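Local coordinates for ABC transporter, permease protein, putative (Porphyromonas gingivalis, PDB 2P0S) that is one domain of a putative permease protein, a membrane component that probably takes part in ABC-type transport, at the interface of chains A and B. Residues are numbered along the deposited sequence; one frame, centred on the assembly and turned at random. Chains: chain A/B, ABC transporter, permease protein, putative.

Contact 1: the interface of chains A and B. Residues chain A 116-119; chain B 87, 91, 94.
A:Leu118 and B:Ser91 meet where an extended segment of chain A crosses helix 80-100 of chain B. The tight part is polar: the backbone N-H of A:Leu118 gives a nearly straight hydrogen bond to the hydroxyl OG of B:Ser91, 2.8 Å long and 166° at the hydrogen. That hydroxyl passes its own hydrogen back one helical turn, OG of B:Ser91 lying 2.8 Å from the carbonyl O of B:Ser87 and tilted 35° from the carbonyl plane. OG of B:Ser91 lies beside its own backbone N (chi1 -70°), pointing back toward that turn, and serves as both acceptor and donor; its CB packs 3.3 Å from the carbonyl O of A:Ile116. The apolar part is looser. B:Leu94, about one turn further along the helix, reaches across with its methyl CD1 3.7 Å from the methyl CD1 of A:Leu118, and its CB touches the branch methyl CG2 of A:Ile116 at 3.8 Å; both pairs meet at a slant. A:Glu117 and A:Ser119 lose little surface to the partner, 8 and 6 Å². In the deposited dimer the site probably holds the segment after helix 107-114 of one copy on helix 80-100 of the other, and its twin repeats this across the two-fold axis.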
ATOM      1  N   ILE A 116      12.184  -0.907   6.299  1.00 20.58           N
ATOM      2  CA  ILE A 116      12.571  -0.008   5.242  1.00 19.26           C
ATOM      3  C   ILE A 116      11.313   0.789   4.903  1.00 21.67           C
ATOM      4  O   ILE A 116      10.252   0.197   4.707  1.00 20.68           O
ATOM      5  CB  ILE A 116      13.046  -0.802   3.995  1.00 21.78           C
ATOM      6  CG1 ILE A 116      14.313  -1.621   4.293  1.00 20.90           C
ATOM      7  CG2 ILE A 116      13.151   0.192   2.793  1.00 18.31           C
ATOM      8  CD1 ILE A 116      15.553  -0.867   4.474  1.00 20.87           C
ATOM      9  N   GLU A 117      11.460   2.125   4.842  1.00 23.11           N
ATOM     10  CA  GLU A 117      10.289   2.966   4.487  1.00 24.63           C
ATOM     11  C   GLU A 117      10.703   3.772   3.275  1.00 25.72           C
ATOM     12  O   GLU A 117      11.358   4.821   3.431  1.00 27.66           O
ATOM     13  CB  GLU A 117       9.937   3.865   5.633  1.00 27.70           C
ATOM     14  CG  GLU A 117       9.312   3.189   6.779  1.00 36.07           C
ATOM     15  CD  GLU A 117       7.787   3.169   6.687  1.00 47.08           C
ATOM     16  OE1 GLU A 117       7.240   2.542   5.730  1.00 52.43           O
ATOM     17  OE2 GLU A 117       7.129   3.777   7.592  1.00 51.75           O
ATOM     18  N   LEU A 118      10.401   3.262   2.065  1.00 24.73           N
ATOM     19  CA  LEU A 118      10.866   3.877   0.846  1.00 26.67           C
ATOM     20  C   LEU A 118       9.676   4.646   0.357  1.00 27.04           C
ATOM     21  O   LEU A 118       8.638   4.082   0.160  1.00 31.64           O
ATOM     22  CB  LEU A 118      11.247   2.773  -0.134  1.00 26.71           C
ATOM     23  CG  LEU A 118      12.313   3.366  -1.025  1.00 32.55           C
ATOM     24  CD1 LEU A 118      13.116   2.312  -1.562  1.00 36.87           C
ATOM     25  CD2 LEU A 118      11.701   4.142  -2.197  1.00 34.68           C
ATOM     26  N   SER A 119       9.824   5.915   0.141  1.00 23.69           N
ATOM     27  CA  SER A 119       8.776   6.715  -0.541  1.00 24.56           C
ATOM     28  C   SER A 119       9.293   7.056  -1.974  1.00 22.56           C
ATOM     29  O   SER A 119      10.249   7.766  -2.173  1.00 25.48           O
ATOM     30  CB  SER A 119       8.530   7.966   0.248  1.00 25.79           C
ATOM     31  OG  SER A 119       7.694   7.639   1.325  1.00 32.04           O
TER
ATOM     32  N   SER B  87       5.086   2.396  -3.306  1.00 17.89           N
ATOM     33  CA  SER B  87       6.035   2.464  -2.207  1.00 20.61           C
ATOM     34  C   SER B  87       5.788   1.442  -1.132  1.00 20.35           C
ATOM     35  O   SER B  87       6.775   0.931  -0.565  1.00 22.68           O
ATOM     36  CB  SER B  87       5.975   3.791  -1.548  1.00 20.04           C
ATOM     37  OG  SER B  87       6.338   4.877  -2.487  1.00 22.38           O
ATOM     38  N   SER B  91       8.467  -1.237  -0.069  1.00 16.56           N
ATOM     39  CA  SER B  91       8.936  -1.165   1.347  1.00 17.81           C
ATOM     40  C   SER B  91       8.704  -2.543   2.024  1.00 17.93           C
ATOM     41  O   SER B  91       9.564  -2.921   2.807  1.00 19.61           O
ATOM     42  CB  SER B  91       8.164  -0.108   2.146  1.00 21.38           C
ATOM     43  OG  SER B  91       8.620   1.161   1.593  1.00 22.61           O
ATOM     44  N   LEU B  94      11.378  -4.978   0.743  1.00 15.58           N
ATOM     45  CA  LEU B  94      12.746  -4.599   1.211  1.00 15.01           C
ATOM     46  C   LEU B  94      12.923  -4.823   2.704  1.00 15.41           C
ATOM     47  O   LEU B  94      14.059  -5.233   3.168  1.00 16.53           O
ATOM     48  CB  LEU B  94      12.918  -3.097   0.848  1.00 14.40           C
ATOM     49  CG  LEU B  94      13.058  -2.875  -0.690  1.00 13.80           C
ATOM     50  CD1 LEU B  94      13.022  -1.321  -1.034  1.00 16.89           C
ATOM     51  CD2 LEU B  94      14.312  -3.494  -1.287  1.00 16.44           C
TER

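Contact 2: the interface of chains A and B. Residues chain A 71-74, 78, 83; chain B 120-123.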
ATOM      1  N   ALA A  71     -13.092  -8.176   8.231  1.00 15.44           N
ATOM      2  CA  ALA A  71     -13.723  -7.869   6.997  1.00 18.67           C
ATOM      3  C   ALA A  71     -13.873  -6.339   7.010  1.00 15.62           C
ATOM      4  O   ALA A  71     -13.802  -5.722   8.126  1.00 18.30           O
ATOM      5  CB  ALA A  71     -15.191  -8.442   6.967  1.00 17.14           C
ATOM      6  N   ILE A  72     -14.028  -5.671   5.823  1.00 16.83           N
ATOM      7  CA  ILE A  72     -14.231  -4.174   5.683  1.00 18.09           C
ATOM      8  C   ILE A  72     -15.584  -4.086   4.951  1.00 18.74           C
ATOM      9  O   ILE A  72     -15.808  -4.852   3.949  1.00 17.73           O
ATOM     10  CB  ILE A  72     -13.160  -3.548   4.819  1.00 17.84           C
ATOM     11  CG1 ILE A  72     -11.779  -3.759   5.500  1.00 17.36           C
ATOM     12  CG2 ILE A  72     -13.456  -2.007   4.615  1.00 19.76           C
ATOM     13  CD1 ILE A  72     -10.651  -3.706   4.571  1.00 19.60           C
ATOM     14  N   TYR A  73     -16.453  -3.234   5.507  1.00 18.81           N
ATOM     15  CA  TYR A  73     -17.725  -2.953   4.860  1.00 20.58           C
ATOM     16  C   TYR A  73     -17.784  -1.533   4.486  1.00 20.61           C
ATOM     17  O   TYR A  73     -17.451  -0.698   5.326  1.00 18.92           O
ATOM     18  CB  TYR A  73     -18.936  -3.224   5.781  1.00 23.64           C
ATOM     19  CG  TYR A  73     -18.915  -4.611   6.305  1.00 22.21           C
ATOM     20  CD1 TYR A  73     -19.401  -5.646   5.529  1.00 27.13           C
ATOM     21  CD2 TYR A  73     -18.335  -4.899   7.530  1.00 24.28           C
ATOM     22  CE1 TYR A  73     -19.316  -6.998   5.920  1.00 27.16           C
ATOM     23  CE2 TYR A  73     -18.252  -6.319   7.984  1.00 22.50           C
ATOM     24  CZ  TYR A  73     -18.751  -7.309   7.171  1.00 26.71           C
ATOM     25  OH  TYR A  73     -18.698  -8.668   7.487  1.00 32.76           O
ATOM     26  N   GLY A  74     -18.259  -1.236   3.285  1.00 20.82           N
ATOM     27  CA  GLY A  74     -18.500   0.146   2.981  1.00 21.61           C
ATOM     28  C   GLY A  74     -19.901   0.459   2.423  1.00 20.79           C
ATOM     29  O   GLY A  74     -20.553  -0.456   1.836  1.00 22.90           O
ATOM     30  N   LEU A  78     -15.411   0.138  -2.553  1.00 30.68           N
ATOM     31  CA  LEU A  78     -14.179   0.752  -2.137  1.00 30.07           C
ATOM     32  C   LEU A  78     -13.070   0.294  -3.085  1.00 30.58           C
ATOM     33  O   LEU A  78     -13.110  -0.867  -3.532  1.00 32.55           O
ATOM     34  CB  LEU A  78     -13.869   0.291  -0.711  1.00 28.82           C
ATOM     35  CG  LEU A  78     -14.756   0.848   0.375  1.00 29.30           C
ATOM     36  CD1 LEU A  78     -14.613  -0.055   1.627  1.00 27.83           C
ATOM     37  CD2 LEU A  78     -14.451   2.388   0.660  1.00 26.17           C
ATOM     38  N   SER A  83      -8.399  -2.322   1.225  1.00 23.61           N
ATOM     39  CA  SER A  83      -8.082  -3.659   1.791  1.00 22.73           C
ATOM     40  C   SER A  83      -6.599  -3.945   1.681  1.00 22.42           C
ATOM     41  O   SER A  83      -6.007  -4.516   2.594  1.00 23.48           O
ATOM     42  CB  SER A  83      -8.866  -4.723   1.047  1.00 22.73           C
ATOM     43  OG  SER A  83      -8.158  -5.995   1.370  1.00 27.19           O
TER
ATOM     44  N   VAL B 120      -7.728  -9.120   3.440  1.00 22.40           N
ATOM     45  CA  VAL B 120      -9.005  -8.805   4.044  1.00 22.53           C
ATOM     46  C   VAL B 120     -10.134  -8.583   2.983  1.00 21.64           C
ATOM     47  O   VAL B 120      -9.966  -7.716   2.072  1.00 23.80           O
ATOM     48  CB  VAL B 120      -8.865  -7.539   4.923  1.00 21.11           C
ATOM     49  CG1 VAL B 120     -10.280  -7.149   5.486  1.00 20.68           C
ATOM     50  CG2 VAL B 120      -7.835  -7.760   6.058  1.00 20.51           C
ATOM     51  N   HIS B 121     -11.254  -9.312   3.102  1.00 21.42           N
ATOM     52  CA  HIS B 121     -12.401  -9.135   2.169  1.00 16.83           C
ATOM     53  C   HIS B 121     -13.072  -7.797   2.436  1.00 18.15           C
ATOM     54  O   HIS B 121     -13.215  -7.446   3.557  1.00 19.31           O
ATOM     55  CB  HIS B 121     -13.367 -10.252   2.397  1.00 21.80           C
ATOM     56  CG  HIS B 121     -12.779 -11.570   1.935  1.00 22.23           C
ATOM     57  ND1 HIS B 121     -12.327 -11.793   0.651  1.00 26.28           N
ATOM     58  CD2 HIS B 121     -12.606 -12.751   2.589  1.00 26.71           C
ATOM     59  CE1 HIS B 121     -11.823 -13.022   0.553  1.00 24.80           C
ATOM     60  NE2 HIS B 121     -12.008 -13.646   1.710  1.00 27.86           N
ATOM     61  N   THR B 122     -13.323  -7.178   1.316  1.00 19.86           N
ATOM     62  CA  THR B 122     -14.039  -5.904   1.389  1.00 21.38           C
ATOM     63  C   THR B 122     -15.389  -6.113   0.705  1.00 20.80           C
ATOM     64  O   THR B 122     -15.470  -6.768  -0.381  1.00 21.89           O
ATOM     65  CB  THR B 122     -13.242  -4.846   0.692  1.00 25.96           C
ATOM     66  OG1 THR B 122     -11.961  -4.744   1.302  1.00 32.24           O
ATOM     67  CG2 THR B 122     -13.893  -3.551   0.725  1.00 28.25           C
ATOM     68  N   TYR B 123     -16.448  -5.557   1.299  1.00 18.25           N
ATOM     69  CA  TYR B 123     -17.791  -5.808   0.812  1.00 17.31           C
ATOM     70  C   TYR B 123     -18.458  -4.430   0.747  1.00 16.82           C
ATOM     71  O   TYR B 123     -18.125  -3.541   1.528  1.00 19.67           O
ATOM     72  CB  TYR B 123     -18.566  -6.601   1.810  1.00 18.95           C
ATOM     73  CG  TYR B 123     -17.943  -7.973   2.111  1.00 16.77           C
ATOM     74  CD1 TYR B 123     -17.963  -9.073   1.143  1.00 16.94           C
ATOM     75  CD2 TYR B 123     -17.283  -8.196   3.289  1.00 21.49           C
ATOM     76  CE1 TYR B 123     -17.373 -10.328   1.339  1.00 19.13           C
ATOM     77  CE2 TYR B 123     -16.706  -9.518   3.525  1.00 21.51           C
ATOM     78  CZ  TYR B 123     -16.751 -10.561   2.563  1.00 16.86           C
ATOM     79  OH  TYR B 123     -16.226 -11.787   2.909  1.00 21.66           O
TER
HETATM   80  O   HOH W   1     -10.641  -2.488  -0.504  1.00 29.55           O
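A:Ile72 and B:Thr122 sit opposite each other in an intermolecular parallel beta-sheet, in which strand 121-124 of chain B adds to strand 70-74 of chain A. Backbone hydrogen bonds join the strands: N of A:Ile72 donates to O of B:His121 at 3.0 Å, O of A:Ile72 accepts from N of B:Tyr123 at 2.8 Å, and N of A:Gly74 donates to O of B:Tyr123 at 2.9 Å. On one face of the strand pair the tyrosines A:Tyr73 and B:Tyr123 run alongside each other with their hydroxyls at the same end, ring atom CE1 of the first 3.5 Å from CD2 of the second. The methyl CB of A:Ala71 meets the B:Tyr123 ring at its edge, in the ring plane. On the other face, A:Ile72 meets B:Val120 roughly perpendicular, the tip methyl CD1 of A:Ile72 3.6 Å from the methyl CG1 of B:Val120. B:Thr122 turns its methyl CG2 onto CD1 of A:Leu78, again nearly perpendicular, and its hydroxyl OG1 toward helix 80-100. Near the start of that helix, A:Ser83 has OG anti to its backbone N (chi1 162°), which directs the hydroxyl onto a lone pair of the carbonyl O of B:Val120, in the carbonyl plane, for a hydrogen bond of 2.6 Å. A water sits 2.8 Å from N of A:Ser83 and 3.2 Å from OG1 of B:Thr122, linking the two.

Contact 3: the interface of chains A and B. Residues chain A 40, 44, 73-75; chain B 125-128.
This is a socket-type interface between two copies of the protein, in which B:Trp125, just after strand 121-124, which adds to chain A, is clasped by A:Tyr73, A:Tyr75 and A:Arg44; in the deposited dimer it probably fastens the far part of this segment. The indole is sandwiched. CB of A:Tyr73 lies over one face, 3.4 Å from the centroid of the five-membered ring, and CB of A:Arg44 covers the opposite face of that ring at 3.9 Å, both as CH-pi contacts. The far rim of the indole drives edge-on into A:Tyr75: CZ3 of B:Trp125 stands over the centre of the phenol ring, 3.5 Å from CE1 of A:Tyr75, and the planes are 55° apart. The root of the tryptophan is fixed by its backbone N, which donates a hydrogen bond to O of A:Gly74 at 3.0 Å. A:Arg44 leaves helix 40-51 with CG anti to the backbone N (chi1 -170°), runs its methylenes along the indole, and bends at chi3 (68°), which carries the guanidinium past the ring to the chain beyond. A water joins O of A:Arg44 to the carboxylate OD1 of the poorly ordered B:Asp128, the latter link being long and tentative. NH1 of A:Arg44 donates a hydrogen bond to the backbone O of B:Ser126 at 3.1 Å, the oxygen lying in the guanidinium plane while the nitrogen sits above the carbonyl plane.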
ATOM      1  N   ALA A  40     -21.110  -2.347  13.028  1.00 33.80           N
ATOM      2  CA  ALA A  40     -21.207  -2.276  11.591  1.00 32.73           C
ATOM      3  C   ALA A  40     -22.672  -2.191  11.104  1.00 31.70           C
ATOM      4  O   ALA A  40     -22.949  -1.417  10.188  1.00 31.37           O
ATOM      5  CB  ALA A  40     -20.469  -3.484  10.943  1.00 35.09           C
ATOM      6  N   ARG A  44     -24.554   0.762   9.082  1.00 26.70           N
ATOM      7  CA  ARG A  44     -25.230   0.503   7.840  1.00 26.48           C
ATOM      8  C   ARG A  44     -26.613   1.161   7.815  1.00 28.28           C
ATOM      9  O   ARG A  44     -26.964   1.742   6.837  1.00 30.12           O
ATOM     10  CB  ARG A  44     -25.493  -0.992   7.631  1.00 26.39           C
ATOM     11  CG  ARG A  44     -25.995  -1.361   6.209  1.00 26.01           C
ATOM     12  CD  ARG A  44     -26.136  -2.965   6.047  1.00 24.95           C
ATOM     13  NE  ARG A  44     -27.241  -3.382   6.925  1.00 24.29           N
ATOM     14  CZ  ARG A  44     -28.551  -3.258   6.553  1.00 30.02           C
ATOM     15  NH1 ARG A  44     -28.863  -2.830   5.326  1.00 28.39           N
ATOM     16  NH2 ARG A  44     -29.542  -3.586   7.379  1.00 29.78           N
ATOM     17  N   TYR A  73     -16.453  -3.234   5.507  1.00 18.81           N
ATOM     18  CA  TYR A  73     -17.725  -2.953   4.860  1.00 20.58           C
ATOM     19  C   TYR A  73     -17.784  -1.533   4.486  1.00 20.61           C
ATOM     20  O   TYR A  73     -17.451  -0.698   5.326  1.00 18.92           O
ATOM     21  CB  TYR A  73     -18.936  -3.224   5.781  1.00 23.64           C
ATOM     22  CG  TYR A  73     -18.915  -4.611   6.305  1.00 22.21           C
ATOM     23  CD1 TYR A  73     -19.401  -5.646   5.529  1.00 27.13           C
ATOM     24  CD2 TYR A  73     -18.335  -4.899   7.530  1.00 24.28           C
ATOM     25  CE1 TYR A  73     -19.316  -6.998   5.920  1.00 27.16           C
ATOM     26  CE2 TYR A  73     -18.252  -6.319   7.984  1.00 22.50           C
ATOM     27  CZ  TYR A  73     -18.751  -7.309   7.171  1.00 26.71           C
ATOM     28  OH  TYR A  73     -18.698  -8.668   7.487  1.00 32.76           O
ATOM     29  N   GLY A  74     -18.259  -1.236   3.285  1.00 20.82           N
ATOM     30  CA  GLY A  74     -18.500   0.146   2.981  1.00 21.61           C
ATOM     31  C   GLY A  74     -19.901   0.459   2.423  1.00 20.79           C
ATOM     32  O   GLY A  74     -20.553  -0.456   1.836  1.00 22.90           O
ATOM     33  N   TYR A  75     -20.353   1.736   2.488  1.00 22.99           N
ATOM     34  CA  TYR A  75     -21.629   2.111   1.794  1.00 20.04           C
ATOM     35  C   TYR A  75     -21.521   1.983   0.254  1.00 21.58           C
ATOM     36  O   TYR A  75     -22.525   1.542  -0.417  1.00 21.55           O
ATOM     37  CB  TYR A  75     -21.953   3.613   2.176  1.00 20.84           C
ATOM     38  CG  TYR A  75     -22.167   3.745   3.624  1.00 18.99           C
ATOM     39  CD1 TYR A  75     -23.332   3.251   4.241  1.00 18.82           C
ATOM     40  CD2 TYR A  75     -21.218   4.416   4.406  1.00 21.99           C
ATOM     41  CE1 TYR A  75     -23.544   3.355   5.555  1.00 21.56           C
ATOM     42  CE2 TYR A  75     -21.464   4.631   5.792  1.00 23.65           C
ATOM     43  CZ  TYR A  75     -22.601   4.073   6.364  1.00 22.01           C
ATOM     44  OH  TYR A  75     -22.879   4.290   7.729  1.00 26.31           O
TER
ATOM     45  N   TRP B 125     -22.029  -3.018   1.881  1.00 17.28           N
ATOM     46  CA  TRP B 125     -23.162  -3.419   2.680  1.00 17.63           C
ATOM     47  C   TRP B 125     -24.424  -3.550   1.805  1.00 18.87           C
ATOM     48  O   TRP B 125     -24.595  -2.789   0.812  1.00 19.04           O
ATOM     49  CB  TRP B 125     -23.440  -2.296   3.671  1.00 20.84           C
ATOM     50  CG  TRP B 125     -22.692  -2.330   4.953  1.00 18.27           C
ATOM     51  CD1 TRP B 125     -22.674  -3.335   5.841  1.00 20.79           C
ATOM     52  CD2 TRP B 125     -22.116  -1.196   5.623  1.00 22.96           C
ATOM     53  NE1 TRP B 125     -22.019  -2.943   6.988  1.00 21.92           N
ATOM     54  CE2 TRP B 125     -21.589  -1.657   6.847  1.00 20.37           C
ATOM     55  CE3 TRP B 125     -21.836   0.110   5.218  1.00 18.61           C
ATOM     56  CZ2 TRP B 125     -20.872  -0.836   7.735  1.00 22.09           C
ATOM     57  CZ3 TRP B 125     -21.108   0.951   6.099  1.00 25.10           C
ATOM     58  CH2 TRP B 125     -20.709   0.488   7.348  1.00 21.21           C
ATOM     59  N   SER B 126     -25.358  -4.398   2.265  1.00 18.20           N
ATOM     60  CA  SER B 126     -26.619  -4.549   1.529  1.00 18.75           C
ATOM     61  C   SER B 126     -27.349  -3.226   1.715  1.00 20.47           C
ATOM     62  O   SER B 126     -27.159  -2.497   2.742  1.00 21.81           O
ATOM     63  CB  SER B 126     -27.396  -5.742   2.092  1.00 21.49           C
ATOM     64  OG  SER B 126     -27.639  -5.525   3.487  1.00 25.02           O
ATOM     65  N   GLU B 127     -28.188  -2.927   0.738  1.00 20.74           N
ATOM     66  CA  GLU B 127     -28.796  -1.583   0.747  1.00 26.26           C
ATOM     67  C   GLU B 127     -29.999  -1.538   1.624  1.00 30.96           C
ATOM     68  O   GLU B 127     -30.765  -2.457   1.767  1.00 28.82           O
ATOM     69  CB  GLU B 127     -29.073  -1.069  -0.671  1.00 27.13           C
ATOM     70  CG  GLU B 127     -27.709  -0.615  -1.399  1.00 30.72           C
ATOM     71  CD  GLU B 127     -27.801  -0.461  -2.903  1.00 32.32           C
ATOM     72  OE1 GLU B 127     -28.921  -0.563  -3.446  1.00 39.27           O
ATOM     73  OE2 GLU B 127     -26.754  -0.200  -3.570  1.00 41.37           O
ATOM     74  N   ASP B 128     -30.188  -0.404   2.283  1.00 36.80           N
ATOM     75  CA  ASP B 128     -31.275  -0.417   3.224  1.00 42.41           C
ATOM     76  C   ASP B 128     -32.298   0.575   2.702  1.00 44.09           C
ATOM     77  O   ASP B 128     -33.422   0.534   3.146  1.00 47.15           O
ATOM     78  CB  ASP B 128     -30.827  -0.254   4.708  1.00 43.10           C
ATOM     79  CG  ASP B 128     -30.945   1.147   5.242  1.00 50.44           C
ATOM     80  OD1 ASP B 128     -30.050   1.996   4.932  1.00 55.95           O
ATOM     81  OD2 ASP B 128     -31.923   1.400   6.026  1.00 56.44           O
TER
HETATM   82  O   HOH W   2     -26.920   2.275   3.969  1.00 37.17           O

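Contacts 2 and 3 are neighbours, their C-alpha centres about 10 Å apart, and share A:Tyr73 and A:Gly74 at the end of strand 70-74. The C-alpha centre of contact 1 is about 25 Å from that of contact 2 and about 34 Å from that of contact 3. Its segment, 116-119 of chain A, is the stretch just before the one that chain B supplies to contacts 2 and 3, and helix 80-100 serves in contact 1 from chain B and in contact 2 from chain A. With the two-fold twins this suggests a reciprocal swap in the deposited dimer, which may or may not persist in the full-length protein.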